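Local coordinates for protein plasmodium falciparum gamete antigen 27/25 (Plasmodium falciparum, PDB 1N81) that is a gametocyte protein essential for sexual development of the malaria parasite; its molecular function is unknown, although it may dimerise, at residues R16-I21 with Y64-I69; F23-D28 with R58-R63; I102-W107 with Y148-K153. All blocks are in the same frame, centred on the assembly; numbering follows the deposited sequence.

Interaction 1. Residues R16-I21 with Y64-I69; sequences RKVGDI and YNYFLI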
loop_
_atom_site.group_PDB
_atom_site.type_symbol
_atom_site.label_atom_id
_atom_site.label_comp_id
_atom_site.label_asym_id
_atom_site.label_seq_id
_atom_site.Cartn_x
_atom_site.Cartn_y
_atom_site.Cartn_z
ATOM N N ARG A 16 2.597 -6.208 -7.484
ATOM C CA ARG A 16 1.771 -7.265 -6.896
ATOM C C ARG A 16 2.386 -7.828 -5.617
ATOM O O ARG A 16 1.689 -7.969 -4.604
ATOM C CB ARG A 16 1.549 -8.365 -7.952
ATOM C CG ARG A 16 0.748 -9.585 -7.546
ATOM C CD ARG A 16 0.477 -10.427 -8.809
ATOM N NE ARG A 16 -0.377 -11.595 -8.573
ATOM C CZ ARG A 16 -1.051 -12.238 -9.525
ATOM N NH1 ARG A 16 -0.978 -11.829 -10.786
ATOM N NH2 ARG A 16 -1.801 -13.289 -9.215
ATOM N N LYS A 17 3.684 -8.148 -5.651
ATOM C CA LYS A 17 4.339 -8.687 -4.461
ATOM C C LYS A 17 4.576 -7.674 -3.336
ATOM O O LYS A 17 4.289 -7.963 -2.165
ATOM C CB LYS A 17 5.673 -9.360 -4.815
ATOM C CG LYS A 17 5.490 -10.649 -5.638
ATOM C CD LYS A 17 6.809 -11.167 -6.166
ATOM C CE LYS A 17 6.627 -12.376 -7.063
ATOM N NZ LYS A 17 7.915 -12.713 -7.732
ATOM N N VAL A 18 5.102 -6.500 -3.662
ATOM C CA VAL A 18 5.358 -5.537 -2.600
ATOM C C VAL A 18 3.997 -5.109 -2.010
ATOM O O VAL A 18 3.854 -4.942 -0.800
ATOM C CB VAL A 18 6.157 -4.308 -3.114
ATOM C CG1 VAL A 18 6.523 -3.393 -1.932
ATOM C CG2 VAL A 18 7.437 -4.777 -3.774
ATOM N N GLY A 19 2.996 -4.966 -2.878
ATOM C CA GLY A 19 1.683 -4.617 -2.386
ATOM C C GLY A 19 1.204 -5.720 -1.438
ATOM O O GLY A 19 0.797 -5.437 -0.316
ATOM N N ASP A 20 1.258 -6.983 -1.864
ATOM C CA ASP A 20 0.812 -8.068 -0.979
ATOM C C ASP A 20 1.558 -8.087 0.320
ATOM O O ASP A 20 0.965 -8.275 1.397
ATOM C CB ASP A 20 0.921 -9.439 -1.667
ATOM C CG ASP A 20 -0.274 -9.719 -2.573
ATOM O OD1 ASP A 20 -1.230 -8.904 -2.540
ATOM O OD2 ASP A 20 -0.282 -10.736 -3.299
ATOM N N ILE A 21 2.862 -7.874 0.236
ATOM C CA ILE A 21 3.688 -7.860 1.423
ATOM C C ILE A 21 3.282 -6.783 2.455
ATOM O O ILE A 21 3.062 -7.086 3.637
ATOM C CB ILE A 21 5.160 -7.652 1.035
ATOM C CG1 ILE A 21 5.708 -8.957 0.425
ATOM C CG2 ILE A 21 5.972 -7.220 2.246
ATOM C CD1 ILE A 21 6.966 -8.762 -0.380
ATOM N N TYR A 64 5.671 -14.314 0.837
ATOM C CA TYR A 64 5.486 -14.132 -0.596
ATOM C C TYR A 64 6.790 -14.343 -1.341
ATOM O O TYR A 64 6.900 -13.970 -2.498
ATOM C CB TYR A 64 4.920 -12.747 -0.934
ATOM C CG TYR A 64 3.504 -12.604 -0.456
ATOM C CD1 TYR A 64 3.228 -12.196 0.853
ATOM C CD2 TYR A 64 2.430 -12.985 -1.274
ATOM C CE1 TYR A 64 1.915 -12.179 1.345
ATOM C CE2 TYR A 64 1.117 -12.969 -0.795
ATOM C CZ TYR A 64 0.870 -12.569 0.517
ATOM O OH TYR A 64 -0.400 -12.609 1.028
ATOM N N ASN A 65 7.779 -14.929 -0.664
ATOM C CA ASN A 65 9.072 -15.216 -1.279
ATOM C C ASN A 65 9.595 -14.058 -2.104
ATOM O O ASN A 65 9.966 -14.233 -3.261
ATOM C CB ASN A 65 8.968 -16.437 -2.196
ATOM C CG ASN A 65 8.318 -17.601 -1.521
ATOM O OD1 ASN A 65 8.832 -18.127 -0.531
ATOM N ND2 ASN A 65 7.170 -18.018 -2.044
ATOM N N TYR A 66 9.634 -12.872 -1.528
ATOM C CA TYR A 66 10.126 -11.740 -2.282
ATOM C C TYR A 66 11.022 -10.941 -1.365
ATOM O O TYR A 66 10.539 -10.226 -0.477
ATOM C CB TYR A 66 8.951 -10.893 -2.776
ATOM C CG TYR A 66 9.373 -9.865 -3.806
ATOM C CD1 TYR A 66 9.669 -10.237 -5.130
ATOM C CD2 TYR A 66 9.561 -8.543 -3.441
ATOM C CE1 TYR A 66 10.151 -9.290 -6.061
ATOM C CE2 TYR A 66 10.044 -7.595 -4.352
ATOM C CZ TYR A 66 10.339 -7.972 -5.661
ATOM O OH TYR A 66 10.817 -7.010 -6.531
ATOM N N PHE A 67 12.328 -11.055 -1.582
ATOM C CA PHE A 67 13.302 -10.371 -0.740
ATOM C C PHE A 67 14.040 -9.227 -1.414
ATOM O O PHE A 67 15.044 -8.742 -0.901
ATOM C CB PHE A 67 14.296 -11.397 -0.177
ATOM C CG PHE A 67 13.625 -12.536 0.545
ATOM C CD1 PHE A 67 13.184 -13.655 -0.146
ATOM C CD2 PHE A 67 13.361 -12.445 1.909
ATOM C CE1 PHE A 67 12.479 -14.674 0.515
ATOM C CE2 PHE A 67 12.659 -13.448 2.574
ATOM C CZ PHE A 67 12.216 -14.565 1.878
ATOM N N LEU A 68 13.522 -8.773 -2.548
ATOM C CA LEU A 68 14.135 -7.685 -3.296
ATOM C C LEU A 68 13.673 -6.293 -2.881
ATOM O O LEU A 68 13.344 -5.458 -3.721
ATOM C CB LEU A 68 13.872 -7.903 -4.783
ATOM C CG LEU A 68 14.911 -8.669 -5.629
ATOM C CD1 LEU A 68 15.935 -9.455 -4.781
ATOM C CD2 LEU A 68 14.165 -9.564 -6.580
ATOM N N ILE A 69 13.669 -6.015 -1.588
ATOM C CA ILE A 69 13.235 -4.694 -1.147
ATOM C C ILE A 69 14.366 -3.909 -0.482
ATOM O O ILE A 69 14.817 -4.279 0.599
ATOM C CB ILE A 69 12.009 -4.817 -0.193
ATOM C CG1 ILE A 69 10.827 -5.468 -0.946
ATOM C CG2 ILE A 69 11.587 -3.434 0.306
ATOM C CD1 ILE A 69 9.578 -5.705 -0.121
HETATM O O HOH W 1 8.139 -14.764 -5.376
#

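Interaction 2. Residues F23-D28 with R58-R63; sequences FHACSD and RKNQNR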
loop_
_atom_site.group_PDB
_atom_site.type_symbol
_atom_site.label_atom_id
_atom_site.label_comp_id
_atom_site.label_asym_id
_atom_site.label_seq_id
_atom_site.Cartn_x
_atom_site.Cartn_y
_atom_site.Cartn_z
ATOM N N PHE A 23 0.449 -4.835 2.531
ATOM C CA PHE A 23 -0.910 -4.884 3.021
ATOM C C PHE A 23 -1.233 -6.087 3.906
ATOM O O PHE A 23 -2.028 -5.951 4.821
ATOM C CB PHE A 23 -1.899 -4.724 1.844
ATOM C CG PHE A 23 -1.962 -3.309 1.306
ATOM C CD1 PHE A 23 -1.150 -2.910 0.239
ATOM C CD2 PHE A 23 -2.754 -2.349 1.930
ATOM C CE1 PHE A 23 -1.120 -1.574 -0.203
ATOM C CE2 PHE A 23 -2.739 -0.981 1.497
ATOM C CZ PHE A 23 -1.913 -0.599 0.419
ATOM N N HIS A 24 -0.631 -7.254 3.660
ATOM C CA HIS A 24 -0.898 -8.393 4.547
ATOM C C HIS A 24 -0.161 -8.165 5.845
ATOM O O HIS A 24 -0.656 -8.502 6.929
ATOM C CB HIS A 24 -0.464 -9.723 3.921
ATOM C CG HIS A 24 -1.437 -10.246 2.912
ATOM N ND1 HIS A 24 -2.460 -11.112 3.246
ATOM C CD2 HIS A 24 -1.604 -9.964 1.595
ATOM C CE1 HIS A 24 -3.211 -11.334 2.182
ATOM N NE2 HIS A 24 -2.716 -10.648 1.164
ATOM N N ALA A 25 1.017 -7.557 5.761
ATOM C CA ALA A 25 1.736 -7.284 7.002
ATOM C C ALA A 25 0.880 -6.297 7.827
ATOM O O ALA A 25 0.802 -6.391 9.057
ATOM C CB ALA A 25 3.139 -6.674 6.714
ATOM N N CYS A 26 0.231 -5.359 7.144
ATOM C CA CYS A 26 -0.601 -4.374 7.828
ATOM C C CYS A 26 -1.829 -5.078 8.459
ATOM O O CYS A 26 -2.134 -4.867 9.629
ATOM C CB CYS A 26 -1.043 -3.267 6.848
ATOM S SG CYS A 26 -1.829 -1.836 7.680
ATOM N N SER A 27 -2.514 -5.904 7.676
ATOM C CA SER A 27 -3.666 -6.639 8.173
ATOM C C SER A 27 -3.238 -7.472 9.384
ATOM O O SER A 27 -3.878 -7.413 10.428
ATOM C CB SER A 27 -4.221 -7.538 7.072
ATOM O OG SER A 27 -5.364 -8.253 7.541
ATOM N N ASP A 28 -2.150 -8.233 9.253
ATOM C CA ASP A 28 -1.663 -9.040 10.377
ATOM C C ASP A 28 -1.436 -8.180 11.631
ATOM O O ASP A 28 -1.869 -8.518 12.734
ATOM C CB ASP A 28 -0.324 -9.738 10.050
ATOM C CG ASP A 28 -0.467 -10.855 9.018
ATOM O OD1 ASP A 28 -1.595 -11.280 8.696
ATOM O OD2 ASP A 28 0.575 -11.310 8.520
ATOM N N ARG A 58 9.031 -8.390 7.309
ATOM C CA ARG A 58 9.962 -9.482 6.986
ATOM C C ARG A 58 9.254 -10.802 6.832
ATOM O O ARG A 58 9.471 -11.491 5.857
ATOM C CB ARG A 58 11.026 -9.642 8.060
ATOM C CG ARG A 58 12.132 -8.629 8.016
ATOM C CD ARG A 58 13.257 -9.109 8.936
ATOM N NE ARG A 58 14.235 -8.061 9.224
ATOM C CZ ARG A 58 14.115 -7.154 10.194
ATOM N NH1 ARG A 58 13.052 -7.158 10.991
ATOM N NH2 ARG A 58 15.061 -6.236 10.358
ATOM N N LYS A 59 8.412 -11.147 7.808
ATOM C CA LYS A 59 7.644 -12.380 7.750
ATOM C C LYS A 59 6.846 -12.477 6.458
ATOM O O LYS A 59 6.756 -13.550 5.855
ATOM C CB LYS A 59 6.695 -12.466 8.947
ATOM C CG LYS A 59 5.923 -13.775 9.048
ATOM C CD LYS A 59 5.126 -13.815 10.342
ATOM C CE LYS A 59 4.332 -15.095 10.499
ATOM N NZ LYS A 59 3.751 -15.173 11.879
ATOM N N ASN A 60 6.267 -11.359 6.019
ATOM C CA ASN A 60 5.471 -11.391 4.788
ATOM C C ASN A 60 6.348 -11.476 3.555
ATOM O O ASN A 60 5.945 -12.077 2.569
ATOM C CB ASN A 60 4.498 -10.200 4.721
ATOM C CG ASN A 60 3.209 -10.484 5.483
ATOM O OD1 ASN A 60 2.255 -11.006 4.923
ATOM N ND2 ASN A 60 3.199 -10.183 6.774
ATOM N N GLN A 61 7.538 -10.875 3.614
ATOM C CA GLN A 61 8.471 -10.972 2.512
ATOM C C GLN A 61 8.816 -12.469 2.338
ATOM O O GLN A 61 8.999 -12.991 1.223
ATOM C CB GLN A 61 9.737 -10.220 2.848
ATOM C CG GLN A 61 9.623 -8.754 2.676
ATOM C CD GLN A 61 10.912 -8.061 2.990
ATOM O OE1 GLN A 61 11.356 -8.060 4.127
ATOM N NE2 GLN A 61 11.526 -7.470 1.982
ATOM N N ASN A 62 8.908 -13.156 3.464
ATOM C CA ASN A 62 9.206 -14.579 3.445
ATOM C C ASN A 62 7.987 -15.318 2.884
ATOM O O ASN A 62 8.126 -16.150 1.990
ATOM C CB ASN A 62 9.518 -15.059 4.857
ATOM C CG ASN A 62 10.173 -16.422 4.872
ATOM O OD1 ASN A 62 11.288 -16.579 5.367
ATOM N ND2 ASN A 62 9.488 -17.413 4.323
ATOM N N ARG A 63 6.794 -15.000 3.381
ATOM C CA ARG A 63 5.576 -15.650 2.884
ATOM C C ARG A 63 5.356 -15.481 1.379
ATOM O O ARG A 63 4.871 -16.389 0.712
ATOM C CB ARG A 63 4.331 -15.130 3.622
ATOM C CG ARG A 63 3.024 -15.716 3.085
ATOM C CD ARG A 63 1.764 -15.102 3.703
ATOM N NE ARG A 63 0.563 -15.551 2.988
ATOM C CZ ARG A 63 -0.680 -15.116 3.209
ATOM N NH1 ARG A 63 -0.929 -14.205 4.145
ATOM N NH2 ARG A 63 -1.684 -15.584 2.471
HETATM O O HOH W 2 0.881 -12.912 6.119
#

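Interaction 3. Residues I102-W107 with Y148-K153; sequences IDDYLW and YVKDVK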
loop_
_atom_site.group_PDB
_atom_site.type_symbol
_atom_site.label_atom_id
_atom_site.label_comp_id
_atom_site.label_asym_id
_atom_site.label_seq_id
_atom_site.Cartn_x
_atom_site.Cartn_y
_atom_site.Cartn_z
ATOM N N ILE A 102 -11.764 -3.172 8.276
ATOM C CA ILE A 102 -10.534 -2.457 7.898
ATOM C C ILE A 102 -9.854 -3.220 6.774
ATOM O O ILE A 102 -9.138 -2.637 5.955
ATOM C CB ILE A 102 -9.560 -2.260 9.095
ATOM C CG1 ILE A 102 -10.197 -1.318 10.115
ATOM C CG2 ILE A 102 -8.198 -1.610 8.622
ATOM C CD1 ILE A 102 -10.555 0.069 9.564
ATOM N N ASP A 103 -10.080 -4.523 6.705
ATOM C CA ASP A 103 -9.493 -5.258 5.605
ATOM C C ASP A 103 -10.034 -4.693 4.268
ATOM O O ASP A 103 -9.329 -4.721 3.265
ATOM C CB ASP A 103 -9.772 -6.771 5.729
ATOM C CG ASP A 103 -8.665 -7.521 6.518
ATOM O OD1 ASP A 103 -7.665 -6.890 6.928
ATOM O OD2 ASP A 103 -8.791 -8.752 6.727
ATOM N N ASP A 104 -11.261 -4.159 4.253
ATOM C CA ASP A 104 -11.823 -3.606 3.016
ATOM C C ASP A 104 -11.164 -2.268 2.662
ATOM O O ASP A 104 -10.990 -1.934 1.483
ATOM C CB ASP A 104 -13.348 -3.419 3.114
ATOM C CG ASP A 104 -14.105 -4.749 3.196
ATOM O OD1 ASP A 104 -13.670 -5.739 2.568
ATOM O OD2 ASP A 104 -15.150 -4.796 3.881
ATOM N N TYR A 105 -10.810 -1.503 3.685
ATOM C CA TYR A 105 -10.132 -0.235 3.449
ATOM C C TYR A 105 -8.752 -0.548 2.834
ATOM O O TYR A 105 -8.281 0.163 1.939
ATOM C CB TYR A 105 -9.926 0.509 4.769
ATOM C CG TYR A 105 -11.158 1.169 5.342
ATOM C CD1 TYR A 105 -12.362 0.466 5.498
ATOM C CD2 TYR A 105 -11.094 2.468 5.808
ATOM C CE1 TYR A 105 -13.453 1.054 6.115
ATOM C CE2 TYR A 105 -12.170 3.068 6.425
ATOM C CZ TYR A 105 -13.346 2.363 6.578
ATOM O OH TYR A 105 -14.400 2.994 7.183
ATOM N N LEU A 106 -8.113 -1.615 3.323
ATOM C CA LEU A 106 -6.798 -2.006 2.842
ATOM C C LEU A 106 -6.929 -2.411 1.388
ATOM O O LEU A 106 -6.108 -2.053 0.550
ATOM C CB LEU A 106 -6.233 -3.182 3.674
ATOM C CG LEU A 106 -5.866 -2.861 5.146
ATOM C CD1 LEU A 106 -5.296 -4.092 5.827
ATOM C CD2 LEU A 106 -4.854 -1.708 5.227
ATOM N N TRP A 107 -7.986 -3.154 1.099
ATOM C CA TRP A 107 -8.264 -3.642 -0.247
ATOM C C TRP A 107 -8.397 -2.476 -1.212
ATOM O O TRP A 107 -7.824 -2.494 -2.309
ATOM C CB TRP A 107 -9.572 -4.439 -0.238
ATOM C CG TRP A 107 -9.907 -5.160 -1.483
ATOM C CD1 TRP A 107 -9.647 -6.473 -1.758
ATOM C CD2 TRP A 107 -10.580 -4.626 -2.655
ATOM N NE1 TRP A 107 -10.112 -6.794 -3.018
ATOM C CE2 TRP A 107 -10.687 -5.690 -3.585
ATOM C CE3 TRP A 107 -11.099 -3.375 -2.993
ATOM C CZ2 TRP A 107 -11.281 -5.520 -4.852
ATOM C CZ3 TRP A 107 -11.689 -3.203 -4.243
ATOM C CH2 TRP A 107 -11.780 -4.275 -5.160
ATOM N N TYR A 148 -17.170 2.415 -3.346
ATOM C CA TYR A 148 -18.534 2.015 -3.728
ATOM C C TYR A 148 -18.629 0.506 -3.871
ATOM O O TYR A 148 -19.491 -0.142 -3.272
ATOM C CB TYR A 148 -18.949 2.682 -5.044
ATOM C CG TYR A 148 -20.270 2.165 -5.585
ATOM C CD1 TYR A 148 -21.462 2.442 -4.927
ATOM C CD2 TYR A 148 -20.311 1.313 -6.700
ATOM C CE1 TYR A 148 -22.673 1.879 -5.351
ATOM C CE2 TYR A 148 -21.510 0.741 -7.137
ATOM C CZ TYR A 148 -22.687 1.036 -6.446
ATOM O OH TYR A 148 -23.873 0.497 -6.857
ATOM N N VAL A 149 -17.715 -0.060 -4.649
ATOM C CA VAL A 149 -17.689 -1.489 -4.885
ATOM C C VAL A 149 -17.514 -2.333 -3.629
ATOM O O VAL A 149 -18.116 -3.395 -3.488
ATOM C CB VAL A 149 -16.564 -1.837 -5.862
ATOM C CG1 VAL A 149 -16.163 -3.280 -5.715
ATOM C CG2 VAL A 149 -17.024 -1.553 -7.286
ATOM N N LYS A 150 -16.704 -1.852 -2.701
ATOM C CA LYS A 150 -16.414 -2.616 -1.495
ATOM C C LYS A 150 -17.309 -2.182 -0.328
ATOM O O LYS A 150 -17.197 -2.685 0.792
ATOM C CB LYS A 150 -14.927 -2.431 -1.153
ATOM C CG LYS A 150 -14.205 -3.661 -0.639
ATOM C CD LYS A 150 -14.152 -4.790 -1.653
ATOM C CE LYS A 150 -13.624 -6.032 -0.961
ATOM N NZ LYS A 150 -13.915 -7.296 -1.670
ATOM N N ASP A 151 -18.207 -1.251 -0.618
ATOM C CA ASP A 151 -19.120 -0.715 0.374
ATOM C C ASP A 151 -18.402 -0.172 1.615
ATOM O O ASP A 151 -18.614 -0.635 2.721
ATOM C CB ASP A 151 -20.152 -1.785 0.769
ATOM C CG ASP A 151 -21.253 -1.236 1.655
ATOM O OD1 ASP A 151 -21.733 -0.111 1.391
ATOM O OD2 ASP A 151 -21.648 -1.939 2.613
ATOM N N VAL A 152 -17.536 0.809 1.430
ATOM C CA VAL A 152 -16.855 1.414 2.564
ATOM C C VAL A 152 -16.812 2.896 2.279
ATOM O O VAL A 152 -17.000 3.303 1.135
ATOM C CB VAL A 152 -15.382 0.909 2.740
ATOM C CG1 VAL A 152 -15.356 -0.533 3.168
ATOM C CG2 VAL A 152 -14.610 1.064 1.452
ATOM N N LYS A 153 -16.593 3.706 3.312
ATOM C CA LYS A 153 -16.472 5.138 3.128
ATOM C C LYS A 153 -15.360 5.678 4.026
ATOM O O LYS A 153 -15.449 5.621 5.251
ATOM C CB LYS A 153 -17.786 5.858 3.459
ATOM C CG LYS A 153 -18.046 7.096 2.580
ATOM C CD LYS A 153 -16.775 7.900 2.302
ATOM C CE LYS A 153 -17.008 9.059 1.331
ATOM N NZ LYS A 153 -17.629 10.238 1.999
HETATM O O HOH W 3 -17.292 -3.069 3.903
HETATM O O HOH W 4 -17.127 -5.076 1.635
HETATM O O HOH W 5 -14.084 5.323 7.887
HETATM O O HOH W 6 -16.558 2.876 5.800
#

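Interaction 1. Residues R16-I21 with Y64-I69
Lys17, Val18, Asp20 and Ile21 on helix 13-35 pack against Tyr64, Tyr66 and Ile69 in the turn that joins helices 50-63 and 71-89 of this all-helical fold. A Schellman motif starts the turn: Asn65, with positive phi, is its C-prime residue and ends helix 50-63.

Two CH-pi contacts mark the aromatic part. CB of Asp20 stands over one face of Tyr64, 3.8 Å from the ring centroid and 17° off the normal. CB of Lys17 does the same to Tyr66, at 4.2 Å from the centroid and 24° off the normal, and the two side chains cross at about a right angle. The opposite face of Tyr66 receives the backbone N of Leu68, set toward the rim.

Ile21 bridges the two tyrosines, with CG1 against Tyr64 CD1 and CD1 3.8 Å from Tyr66 CB. Val18 and Ile69 add apolar contacts beside it: Ile69 CD1 lies 4.0 Å from Ile21 CD1, and Val18 CG2 meets Tyr66 CE2 at 3.9 Å.

In the second shell, Ile77 of helix 71-89 touches both Val18 and Ile69, Gln110 binds Asp20 OD1, and Arg14 makes a weak hydrogen bond with Tyr66 OH. At the polar margin, water 1 accepts from Lys17 NZ at 3.1 Å and donates to the backbone O of Asn65 at 2.8 Å.

Interaction 2. Residues F23-D28 with R58-R63
Asn60 faces His24, Ala25 and Asp28 in a largely polar helix-helix contact, where helix 13-35 crosses helix 50-63. The axes of the two short segments approach to 9.1 Å, with their N-to-C directions 129° apart, nearer antiparallel than parallel. The small Ala25 lies at the crossing, its CB 3.5 Å from Asn60 ND2, and Ile81 of helix 71-89 touches this alanine as well.

Asn60 and Asp28 meet tip to tip. The main partner of Asn60 ND2 is the backbone O of Tyr56, one turn back in its own helix; the bond it gives to OD2 of Asp28 is an additional, weak one, 3.3 Å long but nearly straight at 168°. OD1 of Asn60 sits 3.2 Å from CB of His24 and accepts from water 2 at 2.6 Å.

That water also donates to Asp28 OD2 at 2.9 Å and accepts from Arg63 NH1 at 3.0 Å, lying in the guanidinium plane at its edge. Arg63, extended from CG to NE, crosses the His24 side chain at about a right angle.

Water 2 thus bridges the opposite charges of Asp28 and Arg63, with Asn60 OD1 as its third partner; their attraction is probably milder than direct contact between the charged groups would give.

Interaction 3. Residues I102-W107 with Y148-K153
Trp107 and Asp104, one helical turn apart on helix 96-122, receive Lys150 between them, and Tyr105 beside them meets Val152. The partner segment covers the end of helix 136-150 and the first residues after it, where a Schellman motif closes the helix: Asp151 has positive phi and turns the chain back so that Val152 also points toward helix 96-122.

Lys150 crosses Trp107 at about a right angle and lies over one face of the indole. Its CD is 3.8 Å from the centroid of the six-membered ring, a CH-pi contact set toward the rim. Further out, NZ stands 4.1 Å from the centroid of the five-membered ring and only 13° off its normal, the geometry of a cation-pi interaction. The lysine reaches this face through a bend at chi2 (63°), which turns CD back from an extended course.

Asp104 also crosses Lys150 at about a right angle. Its OD1 touches CE at 3.5 Å, whereas OD1 to NZ is 4.5 Å, beyond a salt bridge; any electrostatic attraction is therefore probably looser. Its OD2 accepts from water 3, which reaches Asp151 O, and weakly from water 4, which reaches Lys150 O. CB of Asp104 packs on Val152 CG1 at 3.5 Å, and Val108 touches both Lys150 and Val152.

Tyr105 and Val152 slide past each other in opposite directions, with CE1 of the ring 3.9 Å from CG1 of the valine. Tyr88 meets the Tyr105 ring edge-to-face, and Phe154 packs on it too. Two waters tie the phenol to the backbone of Lys153. Water 5, in the ring plane, accepts from Tyr105 OH and donates to Lys153 O at 3.0 Å; water 6 donates to the same hydroxyl at 2.6 Å and accepts from Lys153 N.

In the fold
Interactions 1 and 2 lie side by side along helix 13-35, their centres 9 Å apart, and share one aromatic junction: the Tyr64 and His24 rings meet with planes at about 45°. A probable hydrogen bond of 2.8 Å from Tyr66 N to Gln61 O closes helix 50-63 where it passes into the turn of interaction 1. Interaction 3 is further off, with its centre 19 Å from that of interaction 2, yet Ser27 OG and Asp103 OD1 join them at 2.7 Å, probably by a hydrogen bond, and Leu106 packs on Phe23, Ser27 and Cys26. Interactions 1 and 3 do not touch; their nearest atoms are about 8 Å apart.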